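Local coordinates for protein adenosine deaminase 1 (Arthrobacter aurescens, PDB 3RYS) that probably catalyses the zinc-dependent hydrolytic deamination of adenine to hypoxanthine, releasing ammonium, and so would serve purine salvage and nitrogen catabolism, at residues A[250-253]-A[259-262]. Numbering follows the deposited sequence.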
loop_
_atom_site.group_PDB
_atom_site.type_symbol
_atom_site.label_atom_id
_atom_site.label_comp_id
_atom_site.label_asym_id
_atom_site.label_seq_id
_atom_site.Cartn_x
_atom_site.Cartn_y
_atom_site.Cartn_z
ATOM N N SER A 250 2.276 8.200 6.238
ATOM C CA SER A 250 3.495 7.425 6.051
ATOM C C SER A 250 4.701 8.357 5.856
ATOM O O SER A 250 5.722 8.226 6.543
ATOM C CB SER A 250 3.340 6.467 4.868
ATOM O OG SER A 250 4.538 5.755 4.636
ATOM N N ASN A 251 4.564 9.304 4.929
ATOM C CA ASN A 251 5.635 10.240 4.616
ATOM C C ASN A 251 6.053 11.083 5.820
ATOM O O ASN A 251 7.235 11.400 5.991
ATOM C CB ASN A 251 5.232 11.146 3.450
ATOM C CG ASN A 251 4.920 10.365 2.187
ATOM O OD1 ASN A 251 5.385 9.239 2.011
ATOM N ND2 ASN A 251 4.131 10.961 1.300
ATOM N N VAL A 252 5.082 11.445 6.651
ATOM C CA VAL A 252 5.373 12.226 7.842
ATOM C C VAL A 252 6.130 11.386 8.870
ATOM O O VAL A 252 7.181 11.795 9.367
ATOM C CB VAL A 252 4.093 12.813 8.486
ATOM C CG1 VAL A 252 4.401 13.355 9.870
ATOM C CG2 VAL A 252 3.516 13.909 7.609
ATOM N N ARG A 253 5.606 10.204 9.170
ATOM C CA ARG A 253 6.184 9.366 10.209
ATOM C C ARG A 253 7.546 8.782 9.821
ATOM O O ARG A 253 8.299 8.342 10.682
ATOM C CB ARG A 253 5.205 8.262 10.611
ATOM C CG ARG A 253 4.071 8.743 11.503
ATOM C CD ARG A 253 4.553 9.022 12.924
ATOM N NE ARG A 253 5.090 7.818 13.555
ATOM C CZ ARG A 253 4.354 6.901 14.181
ATOM N NH1 ARG A 253 4.939 5.839 14.713
ATOM N NH2 ARG A 253 3.035 7.040 14.279
ATOM N N LYS A 259 6.321 17.940 8.580
ATOM C CA LYS A 259 5.003 17.920 9.200
ATOM C C LYS A 259 3.940 17.712 8.134
ATOM O O LYS A 259 4.153 18.017 6.960
ATOM C CB LYS A 259 4.739 19.225 9.950
ATOM C CG LYS A 259 5.610 19.419 11.182
ATOM C CD LYS A 259 5.776 20.894 11.517
ATOM C CE LYS A 259 4.449 21.548 11.868
ATOM N NZ LYS A 259 4.578 23.033 11.941
ATOM N N LEU A 260 2.790 17.189 8.538
ATOM C CA LEU A 260 1.700 17.002 7.599
ATOM C C LEU A 260 1.346 18.329 6.927
ATOM O O LEU A 260 0.916 18.355 5.776
ATOM C CB LEU A 260 0.476 16.412 8.298
ATOM C CG LEU A 260 -0.680 16.102 7.350
ATOM C CD1 LEU A 260 -0.211 15.156 6.255
ATOM C CD2 LEU A 260 -1.868 15.520 8.099
ATOM N N ALA A 261 1.540 19.431 7.643
ATOM C CA ALA A 261 1.214 20.747 7.105
ATOM C C ALA A 261 2.112 21.089 5.920
ATOM O O ALA A 261 1.824 22.004 5.145
ATOM C CB ALA A 261 1.321 21.811 8.188
ATOM N N ASP A 262 3.194 20.333 5.774
ATOM C CA ASP A 262 4.166 20.582 4.718
ATOM C C ASP A 262 4.004 19.633 3.533
ATOM O O ASP A 262 4.818 19.651 2.613
ATOM C CB ASP A 262 5.588 20.465 5.278
ATOM C CG ASP A 262 5.838 21.414 6.436
ATOM O OD1 ASP A 262 5.504 22.614 6.304
ATOM O OD2 ASP A 262 6.369 20.961 7.475
#
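Val252 meets Lys259 and Leu260 through a single methyl group, and between 250-253 and 259-262 the contact is purely van der Waals. Its CG2 lies 3.5 Å from Leu260 N and 3.9 Å from Lys259 C, so it rests against the peptide group joining the two residues. The same methyl comes 4.0 Å from Leu260 CB. CG1 is anti to the backbone N (chi1 168°), which puts CG2 anti to the carbonyl carbon, facing the loop; a short branched side chain suits this place because it offers a methyl close to the backbone. Leu260 also packs on Gln295 and Val299 of helix 289-300, a role for which a long apolar residue is apt. Lys259 takes part through its backbone, its CB pointing away and its charged side chain exposed.

Within 259-262 two hydrogen bonds hold the turn, both to the main chain of Lys259: Asp262 N donates to Lys259 O at 2.8 Å, and Lys259 N reaches Asp262 OD2 at 3.2 Å, on the anti side of the carboxylate and bent to 138°.

In this TIM-barrel domain, helix 248-253 follows strand 244-246, and Ser250 OG bonds to the zinc ligand Asp280. The contact joins that helix to the surface loop before helix 265-270: Val252 supplies apolar packing, while Asn251 adds hydrogen bonds to the loop residues Val257 and His263, the latter just after the turn.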